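Local coordinates for Two-component insecticidal protein 16 kDa unit (Alcaligenes faecalis, PDB 5V3S) that forms one half of a binary insecticidal toxin that kills corn rootworm, and as an aegerolysin probably acts on membranes of the insect gut, at residues 36-41 and 81-86; 42-47 and 72-77. All coordinates share one frame; numbering follows the deposited sequence.

Contact 1. Residues 36-41 and 81-86; sequences AYLRWG and SGTEGG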
ATOM      1  N   ALA A  36      -7.144   4.299   4.683  1.00 10.63           N
ATOM      2  CA  ALA A  36      -7.192   3.895   3.275  1.00  9.80           C
ATOM      3  C   ALA A  36      -8.312   4.631   2.509  1.00 10.29           C
ATOM      4  O   ALA A  36      -9.442   4.750   2.999  1.00 10.61           O
ATOM      5  CB  ALA A  36      -7.399   2.367   3.155  1.00  9.20           C
ATOM      6  N   TYR A  37      -7.988   5.091   1.283  1.00 10.78           N
ATOM      7  CA  TYR A  37      -8.951   5.718   0.435  1.00  9.82           C
ATOM      8  C   TYR A  37      -8.598   5.508  -0.999  1.00 10.29           C
ATOM      9  O   TYR A  37      -7.470   5.165  -1.350  1.00 10.89           O
ATOM     10  CB  TYR A  37      -8.999   7.231   0.760  1.00 10.59           C
ATOM     11  CG  TYR A  37      -7.811   7.964   0.264  1.00 11.15           C
ATOM     12  CD1 TYR A  37      -6.636   8.000   0.960  1.00 10.82           C
ATOM     13  CD2 TYR A  37      -7.835   8.629  -1.000  1.00 12.16           C
ATOM     14  CE1 TYR A  37      -5.512   8.617   0.493  1.00 12.22           C
ATOM     15  CE2 TYR A  37      -6.710   9.280  -1.450  1.00 12.56           C
ATOM     16  CZ  TYR A  37      -5.531   9.222  -0.707  1.00 12.82           C
ATOM     17  OH  TYR A  37      -4.392   9.787  -1.165  1.00 14.98           O
ATOM     18  N   LEU A  38      -9.581   5.776  -1.864  1.00 11.22           N
ATOM     19  CA  LEU A  38      -9.328   5.803  -3.266  1.00 12.68           C
ATOM     20  C   LEU A  38     -10.074   6.990  -3.793  1.00 14.29           C
ATOM     21  O   LEU A  38     -11.209   7.247  -3.422  1.00 13.14           O
ATOM     22  CB  LEU A  38      -9.805   4.532  -4.045  1.00 14.43           C
ATOM     23  CG  LEU A  38      -9.151   3.163  -3.854  1.00 15.05           C
ATOM     24  CD1 LEU A  38      -9.999   2.036  -4.370  1.00 17.09           C
ATOM     25  CD2 LEU A  38      -7.783   3.071  -4.447  1.00 17.36           C
ATOM     26  N   ARG A  39      -9.444   7.594  -4.784  1.00 14.86           N
ATOM     27  CA  ARG A  39     -10.076   8.589  -5.660  1.00 15.91           C
ATOM     28  C   ARG A  39     -10.468   7.996  -6.998  1.00 16.07           C
ATOM     29  O   ARG A  39     -11.465   8.410  -7.583  1.00 16.34           O
ATOM     30  CB  ARG A  39      -9.089   9.684  -5.916  1.00 16.18           C
ATOM     31  CG  ARG A  39      -8.923  10.657  -4.794  1.00 17.13           C
ATOM     32  CD  ARG A  39      -7.722  11.567  -5.122  1.00 17.88           C
ATOM     33  NE  ARG A  39      -7.605  12.641  -4.133  1.00 21.39           N
ATOM     34  CZ  ARG A  39      -6.638  13.559  -4.102  1.00 19.89           C
ATOM     35  NH1 ARG A  39      -5.623  13.569  -5.020  1.00 20.90           N
ATOM     36  NH2 ARG A  39      -6.716  14.486  -3.172  1.00 21.06           N
ATOM     37  N   TRP A  40      -9.726   7.033  -7.478  1.00 14.53           N
ATOM     38  CA  TRP A  40     -10.063   6.287  -8.706  1.00 16.26           C
ATOM     39  C   TRP A  40      -9.772   4.823  -8.503  1.00 14.01           C
ATOM     40  O   TRP A  40      -8.792   4.466  -7.797  1.00 12.12           O
ATOM     41  CB  TRP A  40      -9.228   6.782  -9.862  1.00 17.39           C
ATOM     42  CG  TRP A  40      -9.510   8.175 -10.222  1.00 21.77           C
ATOM     43  CD1 TRP A  40      -8.835   9.264  -9.816  1.00 22.58           C
ATOM     44  CD2 TRP A  40     -10.565   8.655 -11.104  1.00 27.51           C
ATOM     45  NE1 TRP A  40      -9.386  10.401 -10.349  1.00 26.43           N
ATOM     46  CE2 TRP A  40     -10.447  10.062 -11.149  1.00 28.41           C
ATOM     47  CE3 TRP A  40     -11.579   8.032 -11.830  1.00 29.82           C
ATOM     48  CZ2 TRP A  40     -11.323  10.876 -11.887  1.00 33.74           C
ATOM     49  CZ3 TRP A  40     -12.464   8.850 -12.621  1.00 35.27           C
ATOM     50  CH2 TRP A  40     -12.314  10.257 -12.623  1.00 36.55           C
ATOM     51  N   GLY A  41     -10.570   3.994  -9.162  1.00 14.05           N
ATOM     52  CA  GLY A  41     -10.478   2.575  -9.151  1.00 13.21           C
ATOM     53  C   GLY A  41     -11.146   1.900  -7.995  1.00 11.48           C
ATOM     54  O   GLY A  41     -11.998   2.480  -7.291  1.00 12.91           O
ATOM     55  N   SER A  81     -10.220   5.960 -14.723  1.00 51.17           N
ATOM     56  CA  SER A  81      -8.833   6.296 -14.959  1.00 48.18           C
ATOM     57  C   SER A  81      -7.978   5.605 -13.906  1.00 38.48           C
ATOM     58  O   SER A  81      -7.483   6.279 -13.005  1.00 40.16           O
ATOM     59  CB  SER A  81      -8.642   7.834 -14.871  1.00 53.42           C
ATOM     60  OG  SER A  81      -7.272   8.239 -14.923  1.00 58.76           O
ATOM     61  N   GLY A  82      -7.829   4.277 -14.013  1.00 32.21           N
ATOM     62  CA  GLY A  82      -6.819   3.541 -13.285  1.00 24.43           C
ATOM     63  C   GLY A  82      -7.105   3.491 -11.785  1.00 19.69           C
ATOM     64  O   GLY A  82      -8.254   3.276 -11.373  1.00 18.52           O
ATOM     65  N   THR A  83      -6.036   3.581 -10.992  1.00 18.68           N
ATOM     66  CA  THR A  83      -6.147   3.614  -9.530  1.00 16.76           C
ATOM     67  C   THR A  83      -5.336   4.774  -8.965  1.00 14.01           C
ATOM     68  O   THR A  83      -4.228   5.089  -9.419  1.00 15.30           O
ATOM     69  CB  THR A  83      -5.830   2.241  -8.865  1.00 18.97           C
ATOM     70  OG1 THR A  83      -5.818   2.376  -7.454  1.00 15.51           O
ATOM     71  CG2 THR A  83      -4.509   1.686  -9.307  1.00 19.55           C
ATOM     72  N   GLU A  84      -5.908   5.429  -7.979  1.00 14.98           N
ATOM     73  CA  GLU A  84      -5.287   6.551  -7.281  1.00 13.67           C
ATOM     74  C   GLU A  84      -5.814   6.496  -5.859  1.00 13.02           C
ATOM     75  O   GLU A  84      -7.011   6.522  -5.611  1.00 12.22           O
ATOM     76  CB  GLU A  84      -5.458   7.926  -7.928  1.00 14.63           C
ATOM     77  CG  GLU A  84      -5.001   9.062  -6.997  1.00 14.21           C
ATOM     78  CD  GLU A  84      -5.312  10.458  -7.541  1.00 17.26           C
ATOM     79  OE1 GLU A  84      -6.240  10.535  -8.372  1.00 19.21           O
ATOM     80  OE2 GLU A  84      -4.653  11.446  -7.134  1.00 17.74           O
ATOM     81  N   GLY A  85      -4.880   6.444  -4.911  1.00 11.18           N
ATOM     82  CA  GLY A  85      -5.318   6.299  -3.496  1.00  9.81           C
ATOM     83  C   GLY A  85      -4.124   6.334  -2.561  1.00  9.44           C
ATOM     84  O   GLY A  85      -2.969   6.630  -2.968  1.00  8.00           O
ATOM     85  N   GLY A  86      -4.395   5.884  -1.318  1.00  9.65           N
ATOM     86  CA  GLY A  86      -3.371   5.855  -0.280  1.00  8.99           C
ATOM     87  C   GLY A  86      -3.869   5.186   0.993  1.00  8.54           C
ATOM     88  O   GLY A  86      -5.057   4.800   1.143  1.00  8.37           O
TER
HETATM   89  O   HOH W   1      -7.917  12.569  -8.686  1.00 24.09           O
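Glu84 O takes two backbone donors from across the strand pair: Arg39 N at 2.8 Å in a fairly straight bond, and Trp40 N in a weak one. Two consecutive residues facing a single partner make a classic beta bulge, and the register slips by one residue here. Before it, Tyr37 N and Tyr37 O bond to Gly86 in an antiparallel hydrogen-bonded pair; past it, Glu84 N returns to Trp40 O at 3.0 Å. The bulge lies where the chain turns a corner at Arg39, leaving the five-stranded antiparallel sheet of strands 31-38 and 83-91 for the other sheet of this aegerolysin fold.

The Glu84 carboxylate sits between the side chains of Arg39 and Trp40. The Glu84 chain is extended, CG anti to the backbone N (chi1 169°), which carries the carboxylate out to them. Arg39 NH1 reaches Glu84 OE2 at 3.1 Å in a salt bridge; the oxygen lies in the guanidinium plane but is met from above the carboxylate plane, the two planes being almost perpendicular. Tyr100 OH, on strand 94-103, also bonds OE2. Glu84 OE1 comes to the indole edge, 3.2 Å from Trp40 CD1, with ring and carboxylate nearly coplanar, and a water links OE1 to Trp40 NE1. Ser81 CB lies over one face of that indole, toward its rim.

Farther along, the Tyr37 ring folds back over bare glycine backbone, with Gly85 CA 4.2 Å from the ring centroid in a CH-pi contact and Gly86 N beneath the same face.

Contact 2. Residues 42-47 and 72-77; sequences KFHVPG and ASCGRE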
ATOM      1  N   LYS A  42     -10.749   0.658  -7.759  1.00 11.84           N
ATOM      2  CA  LYS A  42     -11.313  -0.137  -6.706  1.00 11.37           C
ATOM      3  C   LYS A  42     -10.245  -0.943  -5.953  1.00 11.06           C
ATOM      4  O   LYS A  42      -9.165  -1.152  -6.463  1.00 13.01           O
ATOM      5  CB  LYS A  42     -12.349  -1.137  -7.287  1.00 13.36           C
ATOM      6  CG  LYS A  42     -11.737  -2.150  -8.238  1.00 14.59           C
ATOM      7  CD  LYS A  42     -12.846  -3.081  -8.845  1.00 17.28           C
ATOM      8  CE  LYS A  42     -12.237  -4.108  -9.819  1.00 18.21           C
ATOM      9  NZ  LYS A  42     -13.344  -4.991 -10.325  1.00 19.74           N
ATOM     10  N   PHE A  43     -10.533  -1.290  -4.717  1.00 10.49           N
ATOM     11  CA  PHE A  43      -9.743  -2.219  -3.983  1.00 10.91           C
ATOM     12  C   PHE A  43     -10.361  -3.577  -4.250  1.00 11.55           C
ATOM     13  O   PHE A  43     -11.554  -3.677  -4.554  1.00 11.29           O
ATOM     14  CB  PHE A  43      -9.777  -1.935  -2.459  1.00  9.91           C
ATOM     15  CG  PHE A  43      -8.904  -0.738  -1.999  1.00  9.35           C
ATOM     16  CD1 PHE A  43      -7.569  -0.739  -2.178  1.00  9.15           C
ATOM     17  CD2 PHE A  43      -9.471   0.279  -1.279  1.00 10.14           C
ATOM     18  CE1 PHE A  43      -6.791   0.310  -1.760  1.00  9.30           C
ATOM     19  CE2 PHE A  43      -8.710   1.327  -0.815  1.00  9.82           C
ATOM     20  CZ  PHE A  43      -7.356   1.337  -1.066  1.00 10.12           C
ATOM     21  N   HIS A  44      -9.550  -4.609  -4.096  1.00 12.66           N
ATOM     22  CA  HIS A  44      -9.971  -5.981  -4.281  1.00 13.20           C
ATOM     23  C   HIS A  44      -9.016  -6.975  -3.601  1.00 12.70           C
ATOM     24  O   HIS A  44      -7.818  -6.693  -3.272  1.00 12.11           O
ATOM     25  CB  HIS A  44     -10.139  -6.370  -5.786  1.00 13.17           C
ATOM     26  CG  HIS A  44      -8.859  -6.339  -6.525  1.00 13.15           C
ATOM     27  ND1 HIS A  44      -7.990  -7.423  -6.520  1.00 12.61           N
ATOM     28  CD2 HIS A  44      -8.232  -5.361  -7.186  1.00 12.57           C
ATOM     29  CE1 HIS A  44      -6.907  -7.105  -7.178  1.00 13.49           C
ATOM     30  NE2 HIS A  44      -7.019  -5.855  -7.581  1.00 14.82           N
ATOM     31  N   VAL A  45      -9.585  -8.159  -3.444  1.00 15.70           N
ATOM     32  CA  VAL A  45      -8.898  -9.278  -2.789  1.00 16.69           C
ATOM     33  C   VAL A  45      -7.692  -9.559  -3.653  1.00 16.46           C
ATOM     34  O   VAL A  45      -7.810  -9.659  -4.897  1.00 14.82           O
ATOM     35  CB  VAL A  45      -9.818 -10.553  -2.623  1.00 18.44           C
ATOM     36  CG1 VAL A  45      -8.997 -11.747  -2.138  1.00 20.50           C
ATOM     37  CG2 VAL A  45     -10.972 -10.272  -1.685  1.00 16.59           C
ATOM     38  N   PRO A  46      -6.507  -9.622  -3.048  1.00 16.28           N
ATOM     39  CA  PRO A  46      -5.334  -9.858  -3.833  1.00 18.09           C
ATOM     40  C   PRO A  46      -5.424 -11.188  -4.612  1.00 19.07           C
ATOM     41  O   PRO A  46      -5.857 -12.231  -4.097  1.00 15.44           O
ATOM     42  CB  PRO A  46      -4.196  -9.828  -2.807  1.00 19.39           C
ATOM     43  CG  PRO A  46      -4.791  -9.112  -1.645  1.00 19.36           C
ATOM     44  CD  PRO A  46      -6.204  -9.533  -1.595  1.00 19.48           C
ATOM     45  N   GLY A  47      -5.066 -11.086  -5.884  1.00 23.16           N
ATOM     46  CA  GLY A  47      -5.200 -12.194  -6.820  1.00 26.38           C
ATOM     47  C   GLY A  47      -6.541 -12.363  -7.510  1.00 26.27           C
ATOM     48  O   GLY A  47      -6.699 -13.283  -8.324  1.00 28.00           O
ATOM     49  N   ALA A  72      -4.584  -4.468  -2.659  1.00 11.49           N
ATOM     50  CA  ALA A  72      -4.548  -4.561  -4.127  1.00 10.73           C
ATOM     51  C   ALA A  72      -5.592  -3.651  -4.692  1.00 11.95           C
ATOM     52  O   ALA A  72      -6.673  -3.580  -4.158  1.00 10.38           O
ATOM     53  CB  ALA A  72      -4.839  -5.971  -4.534  1.00 10.66           C
ATOM     54  N   SER A  73      -5.283  -2.959  -5.757  1.00 13.80           N
ATOM     55  CA  SER A  73      -6.269  -2.099  -6.350  1.00 13.58           C
ATOM     56  C   SER A  73      -6.002  -2.094  -7.835  1.00 13.92           C
ATOM     57  O   SER A  73      -4.903  -2.186  -8.203  1.00 13.20           O
ATOM     58  CB  SER A  73      -5.991  -0.727  -5.809  1.00 16.46           C
ATOM     59  OG  SER A  73      -6.854   0.229  -6.320  1.00 18.85           O
ATOM     60  N   CYS A  74      -7.045  -1.905  -8.651  1.00 14.46           N
ATOM     61  CA  CYS A  74      -6.911  -1.824 -10.085  1.00 16.32           C
ATOM     62  C   CYS A  74      -7.995  -0.909 -10.632  1.00 16.04           C
ATOM     63  O   CYS A  74      -8.799  -0.351  -9.902  1.00 15.09           O
ATOM     64  CB  CYS A  74      -7.063  -3.229 -10.731  1.00 16.85           C
ATOM     65  SG  CYS A  74      -8.642  -4.032 -10.461  1.00 19.23           S
ATOM     66  N   GLY A  75      -8.020  -0.742 -11.951  1.00 19.66           N
ATOM     67  CA  GLY A  75      -9.091   0.039 -12.523  1.00 17.01           C
ATOM     68  C   GLY A  75     -10.451  -0.574 -12.365  1.00 17.92           C
ATOM     69  O   GLY A  75     -10.612  -1.787 -12.283  1.00 18.69           O
ATOM     70  N   ARG A  76     -11.467   0.289 -12.370  1.00 20.17           N
ATOM     71  CA  ARG A  76     -12.873  -0.091 -12.297  1.00 21.94           C
ATOM     72  C   ARG A  76     -13.377  -0.346 -13.715  1.00 27.26           C
ATOM     73  O   ARG A  76     -13.262   0.491 -14.606  1.00 23.53           O
ATOM     74  CB  ARG A  76     -13.730   1.029 -11.643  1.00 21.25           C
ATOM     75  CG  ARG A  76     -15.115   0.531 -11.330  1.00 20.73           C
ATOM     76  CD  ARG A  76     -15.883   1.511 -10.529  1.00 20.08           C
ATOM     77  NE  ARG A  76     -15.352   1.602  -9.163  1.00 20.51           N
ATOM     78  CZ  ARG A  76     -15.588   0.678  -8.238  1.00 17.57           C
ATOM     79  NH1 ARG A  76     -16.310  -0.361  -8.487  1.00 16.79           N
ATOM     80  NH2 ARG A  76     -15.135   0.871  -6.974  1.00 20.93           N
ATOM     81  N   GLU A  77     -13.859  -1.565 -13.924  1.00 30.61           N
ATOM     82  CA  GLU A  77     -14.597  -1.936 -15.131  1.00 37.72           C
ATOM     83  C   GLU A  77     -15.593  -0.848 -15.616  1.00 36.69           C
ATOM     84  O   GLU A  77     -16.511  -0.462 -14.894  1.00 33.79           O
ATOM     85  CB  GLU A  77     -15.303  -3.296 -14.899  1.00 39.62           C
ATOM     86  CG  GLU A  77     -16.167  -3.366 -13.637  1.00 45.76           C
ATOM     87  CD  GLU A  77     -15.382  -3.438 -12.322  1.00 42.26           C
ATOM     88  OE1 GLU A  77     -14.156  -3.535 -12.362  1.00 50.87           O
ATOM     89  OE2 GLU A  77     -15.993  -3.401 -11.239  1.00 53.49           O
TER
HETATM   90  O   HOH W   2      -7.065  -4.838  -1.283  1.00 13.64           O
HETATM   91  O   HOH W   3      -4.241  -5.300  -8.524  1.00 17.63           O
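Lys42 and Cys74 form an antiparallel hydrogen-bonded pair in a buried contact between strands 40-44 and 68-74, neighbours in the mixed sheet of the aegerolysin fold. Lys42 N bonds Cys74 O at 3.1 Å. Lys42 O accepts twice: Cys74 N arrives in the carbonyl plane, while Ser73 OG, at 2.7 Å, comes from above it. The Ser73 hydroxyl stands anti to its own backbone N (chi1 179°), which brings OG over the Lys42 carbonyl; it is probably also bonded to Thr83 of the other sheet. His44 N to Ala72 O continues the pairing.

On the face of the sheet that carries Lys42 and Cys74, the lysine chain runs extended beyond CG, past Cys74 SG at its CE, until Lys42 NZ forms a salt bridge with Glu77 OE1 at 2.6 Å, from the syn side but tilted 31° out of the carboxylate plane. The two side chains cross at about a right angle. Tyr16 OH and Lys49 O also bond NZ. Nearer the backbone, Lys42 CB lies over one face of the Arg76 guanidinium, which is itself paired with Glu52.

His44 lies across the neighbouring strand, its ring presenting one face to Ala72 CB, 3.9 Å from the ring centroid. Cys74 SG approaches the same ring obliquely, 3.6 Å from His44 CD2. His44 ND1 donates to Val45 O, which fixes the ring's rotation, and a water joins NE2 to Ser73 O.

For the buried lysine, the short bond to Glu77 is consistent with a charged ammonium, whose burial the carboxylate would offset.

The centres of the two contacts lie 10 Å apart, on the same side of the chain's centre. Along the chain, residues 36-41 run straight into 42-47, and 72-77 precede 81-86, so contact 2 is nested inside the loop closed by contact 1. Strand 40-44 takes part in both: it pairs with 83-91 near the corner and then with 68-74 in the mixed sheet, while 31-38 stays with the five-stranded one. Between the contacts, Thr83 OG1 and Ser73 OG lie 2.6 Å apart, probably hydrogen-bonded, and Leu38 packs against Phe43 and Ser73. The pair therefore joins the two sheets where the chain turns from one to the other.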